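Side-chain contacts in alkylhydroperoxidase AhpD core: uncharacterized peroxidase-related protein (Ralstonia eutropha, PDB 2PRR), which is of unknown function but probably reduces hydroperoxides, like the alkylhydroperoxidase AhpD: residues 73-78 with 92-97; 77-82 with 109-114; 113-118 with 126-131. One frame throughout, in Å; residues are numbered along the deposited sequence.

Interaction 1: 73-78 with 92-97; sequences EREMIV and VAHGAI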
ATOM      1  N   GLU D  73     -24.809 -14.056   9.969  1.00 33.75           N
ATOM      2  CA  GLU D  73     -23.374 -14.212   9.792  1.00 32.51           C
ATOM      3  C   GLU D  73     -22.956 -14.077   8.339  1.00 32.50           C
ATOM      4  O   GLU D  73     -21.943 -13.449   8.013  1.00 32.22           O
ATOM      5  CB  GLU D  73     -22.943 -15.551  10.365  1.00 33.27           C
ATOM      6  CG  GLU D  73     -22.933 -15.546  11.886  1.00 34.38           C
ATOM      7  CD  GLU D  73     -22.559 -16.890  12.530  1.00 35.82           C
ATOM      8  OE1 GLU D  73     -22.410 -17.923  11.836  1.00 37.73           O
ATOM      9  OE2 GLU D  73     -22.401 -16.910  13.769  1.00 42.94           O
ATOM     10  N   ARG D  74     -23.754 -14.649   7.454  1.00 32.70           N
ATOM     11  CA  ARG D  74     -23.498 -14.547   6.025  1.00 32.65           C
ATOM     12  C   ARG D  74     -23.563 -13.101   5.557  1.00 31.65           C
ATOM     13  O   ARG D  74     -22.748 -12.695   4.735  1.00 30.62           O
ATOM     14  CB  ARG D  74     -24.510 -15.376   5.239  1.00 33.20           C
ATOM     15  CG  ARG D  74     -24.411 -16.868   5.504  1.00 34.28           C
ATOM     16  CD  ARG D  74     -25.590 -17.653   4.882  1.00 37.30           C
ATOM     17  NE  ARG D  74     -25.692 -18.997   5.467  1.00 37.39           N
ATOM     18  CZ  ARG D  74     -26.316 -20.037   4.924  1.00 41.26           C
ATOM     19  NH1 ARG D  74     -26.878 -19.953   3.728  1.00 44.88           N
ATOM     20  NH2 ARG D  74     -26.335 -21.187   5.576  1.00 41.51           N
ATOM     21  N   GLU D  75     -24.556 -12.347   6.055  1.00 31.74           N
ATOM     22  CA  GLU D  75     -24.702 -10.928   5.726  1.00 29.96           C
ATOM     23  C   GLU D  75     -23.590 -10.094   6.348  1.00 29.53           C
ATOM     24  O   GLU D  75     -23.173  -9.095   5.779  1.00 28.84           O
ATOM     25  CB  GLU D  75     -26.036 -10.404   6.200  1.00 29.58           C
ATOM     26  CG  GLU D  75     -27.221 -11.025   5.470  1.00 35.34           C
ATOM     27  CD  GLU D  75     -27.250 -10.731   3.967  1.00 38.62           C
ATOM     28  OE1 GLU D  75     -26.512  -9.843   3.482  1.00 40.40           O
ATOM     29  OE2 GLU D  75     -28.014 -11.403   3.258  1.00 38.68           O
HETATM   30  N   MSE D  76     -23.106 -10.540   7.500  1.00 28.59           N
HETATM   31  CA  MSE D  76     -22.022  -9.876   8.192  1.00 29.83           C
HETATM   32  C   MSE D  76     -20.769  -9.947   7.316  1.00 30.69           C
HETATM   33  O   MSE D  76     -20.065  -8.954   7.137  1.00 32.81           O
HETATM   34  CB  MSE D  76     -21.834 -10.546   9.556  1.00 31.71           C
HETATM   35  CG  MSE D  76     -21.179  -9.725  10.623  1.00 28.61           C
HETATM   36 SE   MSE D  76     -21.176 -10.673  12.257  0.75 24.70          SE
HETATM   37  CE  MSE D  76     -23.205 -11.111  12.543  1.00 30.98           C
ATOM     38  N   ILE D  77     -20.528 -11.113   6.723  1.00 31.55           N
ATOM     39  CA  ILE D  77     -19.406 -11.286   5.806  1.00 29.72           C
ATOM     40  C   ILE D  77     -19.514 -10.317   4.618  1.00 30.16           C
ATOM     41  O   ILE D  77     -18.518  -9.712   4.189  1.00 29.39           O
ATOM     42  CB  ILE D  77     -19.287 -12.741   5.311  1.00 30.54           C
ATOM     43  CG1 ILE D  77     -19.026 -13.681   6.502  1.00 30.37           C
ATOM     44  CG2 ILE D  77     -18.120 -12.868   4.268  1.00 32.55           C
ATOM     45  CD1 ILE D  77     -18.986 -15.162   6.199  1.00 27.58           C
ATOM     46  N   VAL D  78     -20.719 -10.141   4.103  1.00 28.86           N
ATOM     47  CA  VAL D  78     -20.915  -9.251   2.965  1.00 29.21           C
ATOM     48  C   VAL D  78     -20.626  -7.816   3.319  1.00 28.87           C
ATOM     49  O   VAL D  78     -20.007  -7.063   2.519  1.00 30.24           O
ATOM     50  CB  VAL D  78     -22.358  -9.281   2.423  1.00 29.63           C
ATOM     51  CG1 VAL D  78     -22.476  -8.327   1.212  1.00 31.03           C
ATOM     52  CG2 VAL D  78     -22.761 -10.701   2.074  1.00 25.59           C
ATOM     53  N   VAL D  92     -24.746  -0.800   2.092  1.00 27.26           N
ATOM     54  CA  VAL D  92     -26.013  -0.243   2.504  1.00 29.96           C
ATOM     55  C   VAL D  92     -27.151  -1.279   2.464  1.00 28.49           C
ATOM     56  O   VAL D  92     -27.899  -1.397   3.409  1.00 29.20           O
ATOM     57  CB  VAL D  92     -26.357   1.031   1.670  1.00 31.00           C
ATOM     58  CG1 VAL D  92     -27.781   1.514   1.947  1.00 26.40           C
ATOM     59  CG2 VAL D  92     -25.325   2.165   1.981  1.00 32.05           C
ATOM     60  N   ALA D  93     -27.231  -2.029   1.380  1.00 28.66           N
ATOM     61  CA  ALA D  93     -28.265  -3.046   1.184  1.00 28.89           C
ATOM     62  C   ALA D  93     -28.137  -4.181   2.191  1.00 30.29           C
ATOM     63  O   ALA D  93     -29.095  -4.533   2.851  1.00 32.13           O
ATOM     64  CB  ALA D  93     -28.182  -3.582  -0.238  1.00 25.86           C
ATOM     65  N   HIS D  94     -26.938  -4.734   2.321  1.00 29.86           N
ATOM     66  CA  HIS D  94     -26.688  -5.821   3.250  1.00 31.37           C
ATOM     67  C   HIS D  94     -26.514  -5.424   4.698  1.00 31.86           C
ATOM     68  O   HIS D  94     -26.484  -6.283   5.566  1.00 33.76           O
ATOM     69  CB  HIS D  94     -25.559  -6.722   2.716  1.00 28.72           C
ATOM     70  CG  HIS D  94     -25.942  -7.350   1.429  1.00 33.67           C
ATOM     71  ND1 HIS D  94     -26.848  -8.385   1.365  1.00 28.49           N
ATOM     72  CD2 HIS D  94     -25.692  -6.989   0.152  1.00 34.97           C
ATOM     73  CE1 HIS D  94     -27.085  -8.679   0.101  1.00 33.56           C
ATOM     74  NE2 HIS D  94     -26.394  -7.849  -0.654  1.00 33.04           N
ATOM     75  N   GLY D  95     -26.367  -4.137   4.973  1.00 32.86           N
ATOM     76  CA  GLY D  95     -26.344  -3.683   6.351  1.00 32.82           C
ATOM     77  C   GLY D  95     -27.774  -3.770   6.863  1.00 32.29           C
ATOM     78  O   GLY D  95     -28.019  -4.173   7.983  1.00 33.32           O
ATOM     79  N   ALA D  96     -28.712  -3.378   6.024  1.00 33.09           N
ATOM     80  CA  ALA D  96     -30.135  -3.406   6.366  1.00 34.39           C
ATOM     81  C   ALA D  96     -30.566  -4.811   6.709  1.00 34.00           C
ATOM     82  O   ALA D  96     -31.172  -5.046   7.729  1.00 36.30           O
ATOM     83  CB  ALA D  96     -30.962  -2.874   5.216  1.00 33.09           C
ATOM     84  N   ILE D  97     -30.172  -5.747   5.869  1.00 35.16           N
ATOM     85  CA  ILE D  97     -30.512  -7.153   6.013  1.00 34.44           C
ATOM     86  C   ILE D  97     -29.814  -7.753   7.229  1.00 35.34           C
ATOM     87  O   ILE D  97     -30.396  -8.558   7.928  1.00 34.67           O
ATOM     88  CB  ILE D  97     -30.156  -7.915   4.735  1.00 33.58           C
ATOM     89  CG1 ILE D  97     -30.892  -7.305   3.525  1.00 31.64           C
ATOM     90  CG2 ILE D  97     -30.528  -9.385   4.874  1.00 38.52           C
ATOM     91  CD1 ILE D  97     -30.283  -7.651   2.188  1.00 36.25           C
TER
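A buried histidine-carboxylate hydrogen bond, Glu75 to His94, joins two nearly antiparallel helices of the AhpD-like all-helical core. Helix 71-84 and helix 88-102 form a helical hairpin within the carboxymuconolactone decarboxylase family region, and the local axes of 73-78 and 92-97 run 155° apart, closing to 8.8 Å. The Glu75 chain bends at its second torsion, which curls the carboxylate toward His94. ND1 of His94 donates to OE1 of Glu75 over 2.6 Å; OE1 is met on its syn side, and the N-H...O angle of 131° is far from straight. Carboxylate and imidazole planes are nearly parallel, 8° apart, but offset, so the bond is tilted from both. With Val78 and Phe169 of helix 156-179, which packs edge-to-face with the ring, it restrains the imidazole. NE2 of His94 bonds a di(hydroxyethyl)ether molecule, probably from the crystallisation liquor. As in AhpD, where a glutamate and a histidine accompany a CXXC pair, these residues are consistent with a proton relay. Two methyl groups flank the pair: CG2 of Ile97 lies 3.6 Å from OE2 of Glu75, and CG1 of Val78 comes obliquely against the ring, 3.6 Å from both CG and CD2 of His94.

Interaction 2: 77-82 with 109-114; sequences IVVATS and DQVAVN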
ATOM      1  N   ILE D  77     -20.528 -11.113   6.723  1.00 31.55           N
ATOM      2  CA  ILE D  77     -19.406 -11.286   5.806  1.00 29.72           C
ATOM      3  C   ILE D  77     -19.514 -10.317   4.618  1.00 30.16           C
ATOM      4  O   ILE D  77     -18.518  -9.712   4.189  1.00 29.39           O
ATOM      5  CB  ILE D  77     -19.287 -12.741   5.311  1.00 30.54           C
ATOM      6  CG1 ILE D  77     -19.026 -13.681   6.502  1.00 30.37           C
ATOM      7  CG2 ILE D  77     -18.120 -12.868   4.268  1.00 32.55           C
ATOM      8  CD1 ILE D  77     -18.986 -15.162   6.199  1.00 27.58           C
ATOM      9  N   VAL D  78     -20.719 -10.141   4.103  1.00 28.86           N
ATOM     10  CA  VAL D  78     -20.915  -9.251   2.965  1.00 29.21           C
ATOM     11  C   VAL D  78     -20.626  -7.816   3.319  1.00 28.87           C
ATOM     12  O   VAL D  78     -20.007  -7.063   2.519  1.00 30.24           O
ATOM     13  CB  VAL D  78     -22.358  -9.281   2.423  1.00 29.63           C
ATOM     14  CG1 VAL D  78     -22.476  -8.327   1.212  1.00 31.03           C
ATOM     15  CG2 VAL D  78     -22.761 -10.701   2.074  1.00 25.59           C
ATOM     16  N   VAL D  79     -21.047  -7.425   4.513  1.00 26.85           N
ATOM     17  CA  VAL D  79     -20.876  -6.050   4.905  1.00 26.02           C
ATOM     18  C   VAL D  79     -19.368  -5.677   5.094  1.00 25.65           C
ATOM     19  O   VAL D  79     -18.980  -4.599   4.664  1.00 21.41           O
ATOM     20  CB  VAL D  79     -21.731  -5.678   6.146  1.00 27.06           C
ATOM     21  CG1 VAL D  79     -21.552  -4.239   6.492  1.00 25.30           C
ATOM     22  CG2 VAL D  79     -23.259  -5.943   5.886  1.00 24.23           C
ATOM     23  N   ALA D  80     -18.568  -6.550   5.709  1.00 24.00           N
ATOM     24  CA  ALA D  80     -17.150  -6.225   5.967  1.00 27.43           C
ATOM     25  C   ALA D  80     -16.322  -6.218   4.705  1.00 26.41           C
ATOM     26  O   ALA D  80     -15.436  -5.388   4.548  1.00 30.06           O
ATOM     27  CB  ALA D  80     -16.540  -7.169   7.005  1.00 24.16           C
ATOM     28  N   THR D  81     -16.601  -7.163   3.814  1.00 27.32           N
ATOM     29  CA  THR D  81     -15.876  -7.307   2.556  1.00 26.83           C
ATOM     30  C   THR D  81     -16.232  -6.194   1.579  1.00 26.92           C
ATOM     31  O   THR D  81     -15.332  -5.620   0.923  1.00 23.84           O
ATOM     32  CB  THR D  81     -16.052  -8.725   1.970  1.00 28.97           C
ATOM     33  OG1 THR D  81     -17.452  -9.054   1.750  1.00 24.81           O
ATOM     34  CG2 THR D  81     -15.416  -9.730   2.930  1.00 28.58           C
ATOM     35  N   SER D  82     -17.512  -5.832   1.568  1.00 22.53           N
ATOM     36  CA  SER D  82     -18.067  -4.744   0.758  1.00 22.58           C
ATOM     37  C   SER D  82     -17.587  -3.401   1.221  1.00 23.32           C
ATOM     38  O   SER D  82     -17.383  -2.477   0.422  1.00 25.84           O
ATOM     39  CB  SER D  82     -19.584  -4.737   0.866  1.00 18.08           C
ATOM     40  OG  SER D  82     -20.095  -6.032   0.629  1.00 19.77           O
ATOM     41  N   ASP D 109     -23.432  -1.054  11.135  1.00 32.34           N
ATOM     42  CA  ASP D 109     -22.584   0.152  10.991  1.00 33.17           C
ATOM     43  C   ASP D 109     -21.169  -0.085  11.544  1.00 31.51           C
ATOM     44  O   ASP D 109     -20.205   0.448  11.010  1.00 31.69           O
ATOM     45  CB  ASP D 109     -23.210   1.387  11.657  1.00 31.39           C
ATOM     46  CG  ASP D 109     -24.651   1.645  11.209  1.00 39.89           C
ATOM     47  OD1 ASP D 109     -25.419   0.673  10.978  1.00 42.03           O
ATOM     48  OD2 ASP D 109     -25.024   2.830  11.135  1.00 51.41           O
ATOM     49  N   GLN D 110     -21.068  -0.874  12.609  1.00 30.15           N
ATOM     50  CA  GLN D 110     -19.794  -1.210  13.255  1.00 30.68           C
ATOM     51  C   GLN D 110     -18.909  -2.074  12.366  1.00 29.93           C
ATOM     52  O   GLN D 110     -17.674  -1.925  12.273  1.00 30.52           O
ATOM     53  CB  GLN D 110     -20.071  -1.986  14.546  1.00 30.33           C
ATOM     54  CG  GLN D 110     -20.821  -1.195  15.627  1.00 32.01           C
ATOM     55  CD  GLN D 110     -21.396  -2.067  16.737  1.00 31.04           C
ATOM     56  OE1 GLN D 110     -21.203  -3.280  16.752  1.00 39.67           O
ATOM     57  NE2 GLN D 110     -22.124  -1.440  17.671  1.00 30.82           N
ATOM     58  N   VAL D 111     -19.575  -3.022  11.744  1.00 30.89           N
ATOM     59  CA  VAL D 111     -18.957  -3.942  10.827  1.00 30.51           C
ATOM     60  C   VAL D 111     -18.506  -3.220   9.553  1.00 28.74           C
ATOM     61  O   VAL D 111     -17.478  -3.559   8.990  1.00 26.61           O
ATOM     62  CB  VAL D 111     -19.930  -5.142  10.569  1.00 28.43           C
ATOM     63  CG1 VAL D 111     -19.543  -5.943   9.356  1.00 29.21           C
ATOM     64  CG2 VAL D 111     -19.984  -6.070  11.826  1.00 25.80           C
ATOM     65  N   ALA D 112     -19.277  -2.233   9.105  1.00 28.52           N
ATOM     66  CA  ALA D 112     -18.919  -1.480   7.921  1.00 27.55           C
ATOM     67  C   ALA D 112     -17.728  -0.539   8.186  1.00 29.30           C
ATOM     68  O   ALA D 112     -16.869  -0.402   7.330  1.00 28.67           O
ATOM     69  CB  ALA D 112     -20.072  -0.724   7.412  1.00 25.98           C
ATOM     70  N   VAL D 113     -17.639   0.029   9.383  1.00 28.39           N
ATOM     71  CA  VAL D 113     -16.580   1.006   9.695  1.00 28.70           C
ATOM     72  C   VAL D 113     -15.295   0.336  10.173  1.00 29.55           C
ATOM     73  O   VAL D 113     -14.214   0.598   9.644  1.00 31.93           O
ATOM     74  CB  VAL D 113     -17.114   2.060  10.696  1.00 29.06           C
ATOM     75  CG1 VAL D 113     -16.181   3.190  10.806  1.00 18.34           C
ATOM     76  CG2 VAL D 113     -18.504   2.637  10.219  1.00 15.25           C
ATOM     77  N   ASN D 114     -15.409  -0.553  11.151  1.00 29.24           N
ATOM     78  CA  ASN D 114     -14.250  -1.271  11.669  1.00 29.56           C
ATOM     79  C   ASN D 114     -14.685  -2.459  12.509  1.00 30.77           C
ATOM     80  O   ASN D 114     -14.706  -2.345  13.727  1.00 30.29           O
ATOM     81  CB  ASN D 114     -13.354  -0.321  12.494  1.00 30.05           C
ATOM     82  CG  ASN D 114     -12.225  -1.034  13.191  1.00 16.14           C
ATOM     83  OD1 ASN D 114     -11.759  -2.090  12.738  1.00 27.46           O
ATOM     84  ND2 ASN D 114     -11.750  -0.449  14.301  1.00 28.13           N
TER
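Val79 and Ala80 of helix 71-84 meet Val111 and Ala112 of helix 107-114 in a close valine-alanine packing. Linked through the intervening helix 88-102, the two helices run roughly parallel in the buried helical core; the segment axes lie 31° apart and approach to 7.9 Å. Small residues permit this spacing: Ala80 and Ala112 have the nearest CA atoms across the contact, 5.4 Å apart. Each helix offers one valine bump beside one alanine hollow. CG1 of Val111 fills the hollow over Ala80, 3.8 Å from the backbone N of Ala80 and 4.0 Å from its CB. In return, CG1 of Val79 reaches the methyl of Ala112, 3.9 Å from its CB. The two valine bumps also touch through their CG1 methyls, the side chains crossing at about a right angle. Both CG1 branches stand anti to their backbone N, which brings these methyls into the interface. Leu132 of helix 122-137 packs on Ala80, Leu98 of helix 88-102 on Val79. Val113 O accepts from Gln86 of the second subunit. Purely apolar across the two segments, the contact thus depends on methyl fit and van der Waals packing, and charge has no part in it.

Interaction 3: 113-118 with 126-131; sequences VNYLKA and AMLDFA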
ATOM      1  N   VAL D 113     -17.639   0.029   9.383  1.00 28.39           N
ATOM      2  CA  VAL D 113     -16.580   1.006   9.695  1.00 28.70           C
ATOM      3  C   VAL D 113     -15.295   0.336  10.173  1.00 29.55           C
ATOM      4  O   VAL D 113     -14.214   0.598   9.644  1.00 31.93           O
ATOM      5  CB  VAL D 113     -17.114   2.060  10.696  1.00 29.06           C
ATOM      6  CG1 VAL D 113     -16.181   3.190  10.806  1.00 18.34           C
ATOM      7  CG2 VAL D 113     -18.504   2.637  10.219  1.00 15.25           C
ATOM      8  N   ASN D 114     -15.409  -0.553  11.151  1.00 29.24           N
ATOM      9  CA  ASN D 114     -14.250  -1.271  11.669  1.00 29.56           C
ATOM     10  C   ASN D 114     -14.685  -2.459  12.509  1.00 30.77           C
ATOM     11  O   ASN D 114     -14.706  -2.345  13.727  1.00 30.29           O
ATOM     12  CB  ASN D 114     -13.354  -0.321  12.494  1.00 30.05           C
ATOM     13  CG  ASN D 114     -12.225  -1.034  13.191  1.00 16.14           C
ATOM     14  OD1 ASN D 114     -11.759  -2.090  12.738  1.00 27.46           O
ATOM     15  ND2 ASN D 114     -11.750  -0.449  14.301  1.00 28.13           N
ATOM     16  N   TYR D 115     -14.999  -3.584  11.840  1.00 31.55           N
ATOM     17  CA  TYR D 115     -15.488  -4.851  12.461  1.00 28.78           C
ATOM     18  C   TYR D 115     -14.681  -5.299  13.675  1.00 29.81           C
ATOM     19  O   TYR D 115     -15.187  -6.061  14.488  1.00 28.01           O
ATOM     20  CB  TYR D 115     -15.533  -6.020  11.432  1.00 29.32           C
ATOM     21  CG  TYR D 115     -14.177  -6.712  11.151  1.00 29.09           C
ATOM     22  CD1 TYR D 115     -13.321  -6.254  10.152  1.00 29.14           C
ATOM     23  CD2 TYR D 115     -13.762  -7.828  11.894  1.00 29.69           C
ATOM     24  CE1 TYR D 115     -12.096  -6.884   9.910  1.00 27.94           C
ATOM     25  CE2 TYR D 115     -12.533  -8.455  11.659  1.00 22.48           C
ATOM     26  CZ  TYR D 115     -11.704  -7.970  10.676  1.00 23.40           C
ATOM     27  OH  TYR D 115     -10.482  -8.581  10.440  1.00 20.88           O
ATOM     28  N   LEU D 116     -13.413  -4.860  13.777  1.00 30.72           N
ATOM     29  CA  LEU D 116     -12.581  -5.177  14.931  1.00 31.20           C
ATOM     30  C   LEU D 116     -13.170  -4.680  16.256  1.00 31.86           C
ATOM     31  O   LEU D 116     -12.886  -5.245  17.304  1.00 34.41           O
ATOM     32  CB  LEU D 116     -11.184  -4.579  14.763  1.00 33.78           C
ATOM     33  CG  LEU D 116     -10.333  -5.062  13.581  1.00 33.91           C
ATOM     34  CD1 LEU D 116      -9.001  -4.355  13.552  1.00 37.01           C
ATOM     35  CD2 LEU D 116     -10.111  -6.566  13.683  1.00 34.49           C
ATOM     36  N   LYS D 117     -13.985  -3.635  16.200  1.00 32.01           N
ATOM     37  CA  LYS D 117     -14.652  -3.064  17.356  1.00 33.44           C
ATOM     38  C   LYS D 117     -16.168  -3.282  17.317  1.00 34.51           C
ATOM     39  O   LYS D 117     -16.929  -2.623  18.034  1.00 36.06           O
ATOM     40  CB  LYS D 117     -14.349  -1.568  17.405  1.00 33.31           C
ATOM     41  CG  LYS D 117     -12.904  -1.221  17.783  1.00 32.53           C
ATOM     42  CD  LYS D 117     -12.573  -1.660  19.211  1.00 36.71           C
ATOM     43  CE  LYS D 117     -13.489  -1.010  20.266  1.00 32.20           C
ATOM     44  NZ  LYS D 117     -13.270  -1.564  21.609  1.00 15.75           N
ATOM     45  N   ALA D 118     -16.627  -4.199  16.487  1.00 34.08           N
ATOM     46  CA  ALA D 118     -18.048  -4.468  16.417  1.00 32.43           C
ATOM     47  C   ALA D 118     -18.448  -5.265  17.629  1.00 32.58           C
ATOM     48  O   ALA D 118     -17.632  -5.994  18.191  1.00 30.07           O
ATOM     49  CB  ALA D 118     -18.371  -5.222  15.183  1.00 34.30           C
ATOM     50  N   ALA D 126     -13.179 -13.764  14.232  1.00 31.80           N
ATOM     51  CA  ALA D 126     -12.288 -14.726  13.551  1.00 31.32           C
ATOM     52  C   ALA D 126     -12.753 -15.042  12.119  1.00 31.52           C
ATOM     53  O   ALA D 126     -11.939 -15.126  11.181  1.00 30.07           O
ATOM     54  CB  ALA D 126     -12.179 -16.014  14.342  1.00 29.89           C
HETATM   55  N   MSE D 127     -14.075 -15.199  11.987  1.00 30.78           N
HETATM   56  CA  MSE D 127     -14.724 -15.482  10.740  1.00 28.21           C
HETATM   57  C   MSE D 127     -14.477 -14.337   9.795  1.00 27.62           C
HETATM   58  O   MSE D 127     -14.287 -14.547   8.618  1.00 29.68           O
HETATM   59  CB  MSE D 127     -16.251 -15.619  10.979  1.00 28.79           C
HETATM   60  CG  MSE D 127     -17.084 -15.873   9.775  1.00 28.50           C
HETATM   61 SE   MSE D 127     -19.006 -15.706  10.184  0.75 24.46          SE
HETATM   62  CE  MSE D 127     -19.180 -13.919  10.343  1.00 27.04           C
ATOM     63  N   LEU D 128     -14.539 -13.116  10.291  1.00 27.96           N
ATOM     64  CA  LEU D 128     -14.350 -11.973   9.416  1.00 28.29           C
ATOM     65  C   LEU D 128     -12.878 -11.767   9.127  1.00 25.85           C
ATOM     66  O   LEU D 128     -12.572 -11.257   8.080  1.00 25.28           O
ATOM     67  CB  LEU D 128     -14.963 -10.695   9.992  1.00 29.90           C
ATOM     68  CG  LEU D 128     -16.456 -10.685  10.323  1.00 26.27           C
ATOM     69  CD1 LEU D 128     -16.830  -9.301  10.809  1.00 22.43           C
ATOM     70  CD2 LEU D 128     -17.289 -11.108   9.115  1.00 30.99           C
ATOM     71  N   ASP D 129     -11.985 -12.147  10.044  1.00 27.55           N
ATOM     72  CA  ASP D 129     -10.525 -12.041   9.769  1.00 28.16           C
ATOM     73  C   ASP D 129     -10.206 -12.855   8.505  1.00 28.65           C
ATOM     74  O   ASP D 129      -9.439 -12.434   7.649  1.00 29.51           O
ATOM     75  CB  ASP D 129      -9.650 -12.570  10.923  1.00 25.04           C
ATOM     76  CG  ASP D 129      -9.696 -11.718  12.194  1.00 26.09           C
ATOM     77  OD1 ASP D 129      -9.918 -10.496  12.143  1.00 36.87           O
ATOM     78  OD2 ASP D 129      -9.478 -12.280  13.287  1.00 37.71           O
ATOM     79  N   PHE D 130     -10.813 -14.032   8.412  1.00 29.01           N
ATOM     80  CA  PHE D 130     -10.597 -14.941   7.305  1.00 29.74           C
ATOM     81  C   PHE D 130     -11.180 -14.348   6.033  1.00 28.28           C
ATOM     82  O   PHE D 130     -10.481 -14.213   5.030  1.00 26.23           O
ATOM     83  CB  PHE D 130     -11.229 -16.316   7.624  1.00 31.65           C
ATOM     84  CG  PHE D 130     -11.034 -17.337   6.528  1.00 35.97           C
ATOM     85  CD1 PHE D 130      -9.761 -17.789   6.208  1.00 32.68           C
ATOM     86  CD2 PHE D 130     -12.123 -17.850   5.829  1.00 37.81           C
ATOM     87  CE1 PHE D 130      -9.578 -18.702   5.212  1.00 34.15           C
ATOM     88  CE2 PHE D 130     -11.948 -18.772   4.838  1.00 35.05           C
ATOM     89  CZ  PHE D 130     -10.666 -19.200   4.522  1.00 38.00           C
ATOM     90  N   ALA D 131     -12.464 -14.009   6.094  1.00 26.12           N
ATOM     91  CA  ALA D 131     -13.146 -13.316   5.004  1.00 26.52           C
ATOM     92  C   ALA D 131     -12.306 -12.173   4.432  1.00 26.26           C
ATOM     93  O   ALA D 131     -12.194 -12.028   3.225  1.00 29.11           O
ATOM     94  CB  ALA D 131     -14.443 -12.762   5.499  1.00 24.08           C
TER
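Tyr115 reaches from the 3-10 turn after helix 107-114 to Leu128 and Asp129 on helix 122-137, joining consecutive elements of the all-helical fold. Before it in sequence, Asn114 makes two bonds into the turn: its OD1 accepts a weak one from Leu116 N, and its backbone O a normal hydrogen bond from Lys117 N, while ND2 bonds His139 O of the third subunit. Tyr115 follows with CG between its backbone N and carbonyl carbon (chi1 80°), sending the ring toward the helix. Leu128 covers one ring face: its CB forms a CH-pi contact, 4.0 Å from the Tyr115 centroid and 28° off the ring normal. Its CD1 packs against the base of the ring, 3.6 Å from Tyr115 CD2. At the far end, the Tyr115 hydroxyl donates to OD1 of Asp129 at 2.6 Å, using the anti lone pair of that oxygen. The carboxylate approaches at the ring edge, its plane turned 61° from the ring. Next, Leu116 CD2 makes a marginal contact, 4.2 Å from OD1 of Asp129. Tyr115 therefore bridges two environments: buried leucine holds its face and base, and an exposed carboxylate binds its phenol and would be expected to polarise the hydroxyl.

In the fold
Interactions 1 and 2 belong to the interior and share helix 71-84, which presents Glu75 and Val78 to helix 88-102 and Val79 and Ala80 to helix 107-114. They adjoin directly: Val79 CG2 packs on His94 O, and Val111 CG1 on Met76 O. Interaction 3, partly buried and farther from the centre of the chain, continues from the end of helix 107-114 to helix 122-137. Ile77 meets Met127 and Ala131, so helix 122-137 also packs on helix 71-84. Chemistry differs among them: interaction 1 encloses a polar pair, interaction 2 is apolar, and interaction 3 mixes both. Segments 109-114 and 113-118 also touch the second subunit.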